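Local coordinates for solute-binding protein (Thermoactinomyces vulgaris, PDB 2ZYM) that probably binds cyclodextrins and related maltose-type sugars outside the cell for uptake, at residues K20-E25 and E52-A57; L77-H82 and K282-S287; V110-L115 and G123-I128. All blocks are in the same frame, centred on the assembly; numbering follows the deposited sequence.

Contact 1 of 3, residues K20-E25 and E52-A57; sequences KLVVWE and EVVPVA. With GLC (alpha-D-glucopyranose), chain B.
V23 and V53 pair at the middle of two parallel strands, 20-25 and 50-55. Helix 31-47 joins them, giving a beta-alpha-beta crossover. The backbone ladder has five hydrogen bonds, and V54 takes part in two. Its N gives to V23 O at 2.7 Å, with a nearly straight N-H...O angle of 176°, and its O accepts from E25 N. The ladder continues past P55, where V56 N gives to E25 O at 2.8 Å. One salt bridge closes the exposed end. K20 is extended, and its NZ meets E52 OE1 at 3.1 Å from above the carboxylate plane. The apolar contacts centre on W24. V56 CG2 sits over a face of its five-membered ring, 3.8 Å from the centroid, a CH-pi contact. V54 CB lies beside W24 CD1 at 3.8 Å. A serine in place of W24 would probably leave V56 CG2 without its ring and open a gap beside V54. On the other face, V53 CG1 touches E25 CB. The E25 carboxylate turns away to T36 and K126. Beyond the strand, A57 CB stands 3.4 Å from O3 of the chain B glucose.

Contact 2 of 3, residues L77-H82 and K282-S287; sequences LVTWPH and KGWYLS. With GLC (alpha-D-glucopyranose), chain C.
V78 and Y285 form the hydrogen-bonded pair at the heart of this antiparallel contact, part of the mixed sheet that holds strands 77-81, 120-129 and 278-287. V78 N gives to Y285 O at 3.0 Å, and Y285 N gives to V78 O at 2.8 Å. Further along, side chains take over from the backbone. The hydroxyl of T79 donates to G283 O at 2.9 Å, from well above the carbonyl plane. With OG1 anti to the backbone N (chi1 177°), the methyl CG2 falls in the crowded position and presses on W284 CZ3 at 3.6 Å. The phenol of Y285 donates from OH to W80 O at 2.6 Å, nearly in line with the C=O bond. This bond holds the far end of the ring near the W80 backbone. Y285 CE2 rests over a face of the W80 indole, 3.7 Å from CD1, with the rings inclined at 49°. G283 O lies above a face of the same tyrosine ring. Other polar ends find partners outside: H82 NE2 gives to I279 O, and K282 NZ pairs with E318. P81 CG reaches the bound sugar, 3.1 Å from O3 of the chain C glucose. Strand 77-81 also bonds to strand 20-25 through L77. Helix 61-68 packs on V78 and W80, while helix 293-303 packs on W284 and L286.

Contact 3 of 3, residues V110-L115 and G123-I128; sequences VAMKAL and GLPKAI
L115 lies against the flat peptide groups that follow G123 and L124. Its CD1 sits over a face of each, 3.6 Å from both G123 C and L124 C. This is a helix packed on a strand: helix 109-114 runs roughly antiparallel to strand 120-129, with 151° between the segments 110-114 and 123-125. In the chain between them, strand 116-117 pairs antiparallel with strand 120-129. P125 turns one face of its puckered pyrrolidine ring to L115, whose CD1 is 3.5 Å from P125 N. M112 SD approaches the CD corner of the ring at 3.7 Å. The A111 methyl meets CB and CG of P125, 4.0 Å from each. Both come in at a slant, from the side of the ring that L115 covers. G123 has no side chain, and L115 CD1 lies close against its backbone. G123 N and O are buried with no polar partner in the model. M112 is bent at chi2 (-57°) and chi3 (-87°). The bends carry its sulfur across the proline at about a right angle and lay CE beside L124 CD2. The contact between the two segments is wholly apolar. Within the helix, V110 O accepts two donors, A114 N and K113 NZ. The lysine is drawn back along its own helix, its NZ 2.8 Å from V110 O. Past P125 the strand turns a corner, and K126 and A127 form a classic beta bulge against K282. I128 returns toward the helix, its CD1 lying 4.4 Å from V110 CG1.

The three contacts lie next to one another in one region of the fold. Contacts 1 and 2 have centres 12 Å apart and are joined where strand 20-25 lies beside strand 77-81: W24 N to L77 O (3.0 Å) and V22 O to L77 N (3.2 Å) are probable hydrogen bonds. Contact 3 is nested inside the long loop closed by contact 2, with centres 10 Å apart. K126 N to K282 O (2.7 Å) joins those two. K126 also reaches contact 1, its NZ 2.8 Å from E25 OE2, although the centres of contacts 1 and 3 are 20 Å apart. A57 approaches the chain B glucose and P81 the chain C glucose, whereas the I128 side chain is about 10 Å from the nearest bound glucose.

Contact 1 of 3, residues K20-E25 and E52-A57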
# COMPACT_ATOMS: atom_id res chain seq x y z
N LYS A 20 -9.35 -10.75 27.44
CA LYS A 20 -8.86 -11.21 26.15
C LYS A 20 -9.03 -10.11 25.11
O LYS A 20 -10.06 -9.44 25.06
CB LYS A 20 -9.60 -12.48 25.70
CG LYS A 20 -9.03 -13.13 24.45
CD LYS A 20 -9.98 -14.17 23.89
CE LYS A 20 -9.49 -14.70 22.56
NZ LYS A 20 -10.39 -15.76 22.03
N LEU A 21 -7.99 -9.92 24.30
CA LEU A 21 -8.05 -9.02 23.16
C LEU A 21 -7.91 -9.81 21.87
O LEU A 21 -7.26 -10.86 21.84
CB LEU A 21 -6.97 -7.94 23.26
CG LEU A 21 -7.03 -6.95 24.42
CD1 LEU A 21 -5.72 -6.19 24.56
CD2 LEU A 21 -8.20 -5.98 24.28
N VAL A 22 -8.53 -9.31 20.80
CA VAL A 22 -8.44 -9.93 19.48
C VAL A 22 -7.78 -8.95 18.50
O VAL A 22 -8.14 -7.77 18.44
CB VAL A 22 -9.84 -10.37 18.95
CG1 VAL A 22 -9.72 -11.05 17.59
CG2 VAL A 22 -10.52 -11.30 19.95
N VAL A 23 -6.80 -9.46 17.76
CA VAL A 23 -6.04 -8.66 16.80
C VAL A 23 -6.12 -9.30 15.41
O VAL A 23 -5.92 -10.50 15.27
CB VAL A 23 -4.56 -8.53 17.25
CG1 VAL A 23 -3.68 -7.97 16.14
CG2 VAL A 23 -4.45 -7.65 18.49
N TRP A 24 -6.43 -8.49 14.39
CA TRP A 24 -6.35 -8.96 13.01
C TRP A 24 -5.07 -8.48 12.33
O TRP A 24 -4.84 -7.27 12.20
CB TRP A 24 -7.56 -8.53 12.18
CG TRP A 24 -8.88 -9.14 12.57
CD1 TRP A 24 -9.09 -10.23 13.36
CD2 TRP A 24 -10.17 -8.70 12.13
NE1 TRP A 24 -10.44 -10.49 13.46
CE2 TRP A 24 -11.13 -9.57 12.71
CE3 TRP A 24 -10.62 -7.66 11.31
CZ2 TRP A 24 -12.51 -9.42 12.50
CZ3 TRP A 24 -11.99 -7.51 11.10
CH2 TRP A 24 -12.92 -8.39 11.70
N GLU A 25 -4.25 -9.44 11.91
CA GLU A 25 -3.03 -9.15 11.16
C GLU A 25 -3.14 -9.75 9.76
O GLU A 25 -3.86 -10.73 9.55
CB GLU A 25 -1.80 -9.69 11.89
CG GLU A 25 -0.46 -9.47 11.19
CD GLU A 25 -0.12 -8.01 10.95
OE1 GLU A 25 -0.66 -7.41 9.99
OE2 GLU A 25 0.68 -7.45 11.72
N GLU A 52 -5.25 -12.87 21.05
CA GLU A 52 -5.33 -13.77 19.91
C GLU A 52 -5.06 -12.99 18.64
O GLU A 52 -5.76 -12.01 18.33
CB GLU A 52 -6.70 -14.45 19.85
CG GLU A 52 -6.74 -15.67 18.93
CD GLU A 52 -8.13 -16.21 18.68
OE1 GLU A 52 -9.12 -15.65 19.20
OE2 GLU A 52 -8.25 -17.22 17.94
N VAL A 53 -4.03 -13.41 17.91
CA VAL A 53 -3.71 -12.81 16.62
C VAL A 53 -4.30 -13.68 15.52
O VAL A 53 -3.88 -14.82 15.32
CB VAL A 53 -2.18 -12.64 16.42
CG1 VAL A 53 -1.89 -12.02 15.06
CG2 VAL A 53 -1.58 -11.79 17.53
N VAL A 54 -5.30 -13.13 14.83
CA VAL A 54 -6.04 -13.86 13.81
C VAL A 54 -5.62 -13.36 12.43
O VAL A 54 -5.67 -12.16 12.16
CB VAL A 54 -7.58 -13.70 14.00
CG1 VAL A 54 -8.35 -14.46 12.93
CG2 VAL A 54 -8.00 -14.16 15.39
N PRO A 55 -5.17 -14.28 11.55
CA PRO A 55 -4.85 -13.83 10.20
C PRO A 55 -6.09 -13.50 9.37
O PRO A 55 -6.95 -14.37 9.15
CB PRO A 55 -4.06 -15.01 9.60
CG PRO A 55 -4.44 -16.19 10.39
CD PRO A 55 -4.91 -15.72 11.75
N VAL A 56 -6.19 -12.24 8.96
CA VAL A 56 -7.21 -11.78 8.03
C VAL A 56 -6.50 -10.93 6.97
O VAL A 56 -5.79 -9.99 7.31
CB VAL A 56 -8.32 -10.94 8.72
CG1 VAL A 56 -9.37 -10.49 7.72
CG2 VAL A 56 -8.98 -11.72 9.85
N ALA A 57 -6.70 -11.28 5.70
CA ALA A 57 -6.10 -10.54 4.59
C ALA A 57 -6.30 -9.04 4.74
O ALA A 57 -7.42 -8.57 4.98
CB ALA A 57 -6.65 -11.03 3.26
C1 GLC B . -6.30 -9.90 -2.11
C2 GLC B . -6.06 -9.99 -0.59
C3 GLC B . -5.09 -8.88 -0.16
C4 GLC B . -3.77 -9.11 -0.89
C5 GLC B . -4.04 -9.02 -2.44
C6 GLC B . -2.82 -9.26 -3.27
O2 GLC B . -7.31 -9.84 0.08
O3 GLC B . -4.85 -8.96 1.24
O4 GLC B . -2.82 -8.11 -0.54
O5 GLC B . -5.04 -10.01 -2.83
O6 GLC B . -2.36 -10.60 -3.13

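Contact 2 of 3, residues L77-H82 and K282-S287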
# COMPACT_ATOMS: atom_id res chain seq x y z
N LEU A 77 -8.13 -4.63 17.64
CA LEU A 77 -7.18 -3.94 16.78
C LEU A 77 -7.22 -4.50 15.37
O LEU A 77 -7.23 -5.72 15.17
CB LEU A 77 -5.75 -4.02 17.34
CG LEU A 77 -5.44 -3.34 18.68
CD1 LEU A 77 -3.95 -3.47 18.96
CD2 LEU A 77 -5.88 -1.88 18.72
N VAL A 78 -7.26 -3.60 14.40
CA VAL A 78 -7.27 -3.95 12.99
C VAL A 78 -6.20 -3.14 12.26
O VAL A 78 -5.58 -2.24 12.84
CB VAL A 78 -8.67 -3.72 12.35
CG1 VAL A 78 -9.69 -4.69 12.95
CG2 VAL A 78 -9.14 -2.28 12.54
N THR A 79 -5.97 -3.46 10.99
CA THR A 79 -4.94 -2.79 10.20
C THR A 79 -5.25 -2.84 8.70
O THR A 79 -5.67 -3.88 8.17
CB THR A 79 -3.51 -3.36 10.48
OG1 THR A 79 -2.56 -2.72 9.63
CG2 THR A 79 -3.45 -4.88 10.26
N TRP A 80 -5.06 -1.70 8.04
CA TRP A 80 -5.12 -1.59 6.58
C TRP A 80 -4.44 -0.29 6.14
O TRP A 80 -4.19 0.58 6.98
CB TRP A 80 -6.57 -1.67 6.06
CG TRP A 80 -7.54 -0.71 6.69
CD1 TRP A 80 -7.66 0.63 6.43
CD2 TRP A 80 -8.56 -1.03 7.64
NE1 TRP A 80 -8.68 1.17 7.18
CE2 TRP A 80 -9.25 0.17 7.93
CE3 TRP A 80 -8.96 -2.21 8.29
CZ2 TRP A 80 -10.32 0.23 8.84
CZ3 TRP A 80 -10.02 -2.15 9.19
CH2 TRP A 80 -10.68 -0.94 9.46
N PRO A 81 -4.12 -0.16 4.83
CA PRO A 81 -3.51 1.08 4.34
C PRO A 81 -4.38 2.31 4.58
O PRO A 81 -5.61 2.24 4.49
CB PRO A 81 -3.34 0.81 2.84
CG PRO A 81 -3.28 -0.67 2.73
CD PRO A 81 -4.27 -1.15 3.75
N HIS A 82 -3.72 3.44 4.87
CA HIS A 82 -4.38 4.65 5.36
C HIS A 82 -5.40 5.28 4.41
O HIS A 82 -6.19 6.12 4.83
CB HIS A 82 -3.32 5.70 5.70
CG HIS A 82 -2.67 6.29 4.49
ND1 HIS A 82 -3.01 7.53 3.99
CD2 HIS A 82 -1.73 5.80 3.65
CE1 HIS A 82 -2.28 7.79 2.92
NE2 HIS A 82 -1.50 6.75 2.69
N LYS A 282 0.65 1.95 6.80
CA LYS A 282 -0.15 0.93 7.46
C LYS A 282 0.01 1.09 8.95
O LYS A 282 1.12 1.02 9.48
CB LYS A 282 0.27 -0.47 7.02
CG LYS A 282 0.22 -0.71 5.53
CD LYS A 282 0.37 -2.19 5.17
CE LYS A 282 1.76 -2.73 5.46
NZ LYS A 282 1.93 -3.12 6.88
N GLY A 283 -1.10 1.34 9.64
CA GLY A 283 -1.09 1.48 11.09
C GLY A 283 -2.01 0.48 11.75
O GLY A 283 -2.77 -0.22 11.08
N TRP A 284 -1.92 0.40 13.08
CA TRP A 284 -2.92 -0.30 13.88
C TRP A 284 -4.04 0.68 14.17
O TRP A 284 -3.77 1.83 14.53
CB TRP A 284 -2.33 -0.77 15.21
CG TRP A 284 -1.44 -1.97 15.15
CD1 TRP A 284 -0.12 -2.02 15.52
CD2 TRP A 284 -1.79 -3.28 14.70
NE1 TRP A 284 0.37 -3.30 15.33
CE2 TRP A 284 -0.63 -4.09 14.82
CE3 TRP A 284 -2.96 -3.86 14.20
CZ2 TRP A 284 -0.61 -5.44 14.47
CZ3 TRP A 284 -2.94 -5.21 13.85
CH2 TRP A 284 -1.78 -5.98 13.98
N TYR A 285 -5.28 0.24 14.01
CA TYR A 285 -6.44 1.07 14.37
C TYR A 285 -7.28 0.40 15.45
O TYR A 285 -7.24 -0.82 15.61
CB TYR A 285 -7.30 1.40 13.15
CG TYR A 285 -6.52 1.75 11.91
CD1 TYR A 285 -5.73 2.90 11.86
CD2 TYR A 285 -6.57 0.93 10.79
CE1 TYR A 285 -5.01 3.22 10.71
CE2 TYR A 285 -5.85 1.24 9.64
CZ TYR A 285 -5.07 2.38 9.60
OH TYR A 285 -4.37 2.69 8.46
N LEU A 286 -8.04 1.22 16.17
CA LEU A 286 -8.89 0.75 17.25
C LEU A 286 -10.35 0.74 16.80
O LEU A 286 -10.90 1.79 16.46
CB LEU A 286 -8.72 1.64 18.49
CG LEU A 286 -9.53 1.31 19.75
CD1 LEU A 286 -9.27 -0.10 20.25
CD2 LEU A 286 -9.24 2.33 20.86
N SER A 287 -10.95 -0.44 16.78
CA SER A 287 -12.36 -0.59 16.40
C SER A 287 -13.28 0.21 17.32
O SER A 287 -13.12 0.20 18.54
CB SER A 287 -12.76 -2.07 16.42
OG SER A 287 -14.17 -2.21 16.36
C1 GLC C . -0.08 -3.40 -1.19
C2 GLC C . -0.17 -2.03 -0.48
C3 GLC C . -1.62 -1.54 -0.51
C4 GLC C . -2.08 -1.44 -1.95
C5 GLC C . -1.99 -2.82 -2.64
C6 GLC C . -2.43 -2.74 -4.09
O2 GLC C . 0.27 -2.15 0.86
O3 GLC C . -1.70 -0.25 0.12
O4 GLC C . -3.41 -1.00 -1.98
O5 GLC C . -0.57 -3.28 -2.56
O6 GLC C . -2.40 -4.00 -4.76

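Contact 3 of 3, residues V110-L115 and G123-I128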
# COMPACT_ATOMS: atom_id res chain seq x y z
N VAL A 110 4.89 12.52 8.51
CA VAL A 110 4.10 12.08 7.36
C VAL A 110 3.21 10.87 7.69
O VAL A 110 2.06 10.79 7.25
CB VAL A 110 5.00 11.79 6.12
CG1 VAL A 110 4.21 11.14 4.98
CG2 VAL A 110 5.66 13.07 5.63
N ALA A 111 3.74 9.95 8.48
CA ALA A 111 2.99 8.75 8.87
C ALA A 111 1.87 9.08 9.85
O ALA A 111 0.78 8.51 9.76
CB ALA A 111 3.92 7.71 9.44
N MET A 112 2.14 9.99 10.78
CA MET A 112 1.16 10.36 11.80
C MET A 112 -0.03 11.13 11.24
O MET A 112 -1.17 10.91 11.65
CB MET A 112 1.82 11.13 12.95
CG MET A 112 2.74 10.27 13.80
SD MET A 112 1.91 8.83 14.52
CE MET A 112 1.26 9.56 16.02
N LYS A 113 0.22 12.03 10.28
CA LYS A 113 -0.88 12.79 9.68
C LYS A 113 -1.70 11.93 8.71
O LYS A 113 -2.89 12.17 8.51
CB LYS A 113 -0.39 14.11 9.06
CG LYS A 113 -0.41 14.22 7.54
CD LYS A 113 0.75 13.50 6.91
CE LYS A 113 0.56 13.35 5.42
NZ LYS A 113 0.86 11.97 4.99
N ALA A 114 -1.06 10.91 8.13
CA ALA A 114 -1.74 9.91 7.29
C ALA A 114 -2.73 9.06 8.09
O ALA A 114 -3.68 8.52 7.53
CB ALA A 114 -0.73 9.02 6.58
N LEU A 115 -2.48 8.93 9.39
CA LEU A 115 -3.38 8.20 10.29
C LEU A 115 -4.25 9.16 11.09
O LEU A 115 -4.93 8.77 12.05
CB LEU A 115 -2.58 7.28 11.23
CG LEU A 115 -1.62 6.25 10.61
CD1 LEU A 115 -1.09 5.35 11.70
CD2 LEU A 115 -2.28 5.43 9.51
N GLY A 123 -4.55 5.90 14.71
CA GLY A 123 -3.64 4.78 14.86
C GLY A 123 -2.19 5.13 15.08
O GLY A 123 -1.81 6.30 15.07
N LEU A 124 -1.39 4.09 15.28
CA LEU A 124 0.06 4.21 15.35
C LEU A 124 0.64 3.41 14.19
O LEU A 124 0.19 2.30 13.91
CB LEU A 124 0.59 3.73 16.70
CG LEU A 124 0.18 4.49 17.97
CD1 LEU A 124 0.75 3.81 19.21
CD2 LEU A 124 0.58 5.96 17.94
N PRO A 125 1.64 3.98 13.49
CA PRO A 125 2.10 3.38 12.24
C PRO A 125 3.02 2.17 12.44
O PRO A 125 3.79 2.12 13.39
CB PRO A 125 2.85 4.52 11.56
CG PRO A 125 3.29 5.42 12.66
CD PRO A 125 2.38 5.21 13.83
N LYS A 126 2.91 1.21 11.53
CA LYS A 126 3.76 0.02 11.54
C LYS A 126 4.74 0.04 10.38
O LYS A 126 5.88 -0.42 10.50
CB LYS A 126 2.93 -1.25 11.43
CG LYS A 126 1.86 -1.41 12.49
CD LYS A 126 1.42 -2.86 12.55
CE LYS A 126 0.51 -3.23 11.41
NZ LYS A 126 0.28 -4.70 11.35
N ALA A 127 4.29 0.57 9.24
CA ALA A 127 5.04 0.53 8.00
C ALA A 127 4.72 1.71 7.10
O ALA A 127 3.56 2.12 6.99
CB ALA A 127 4.78 -0.78 7.27
N ILE A 128 5.75 2.24 6.47
CA ILE A 128 5.60 3.25 5.42
C ILE A 128 6.14 2.67 4.12
O ILE A 128 7.21 2.05 4.11
CB ILE A 128 6.28 4.60 5.82
CG1 ILE A 128 5.95 5.70 4.79
CG2 ILE A 128 7.79 4.43 6.05
CD1 ILE A 128 5.97 7.10 5.36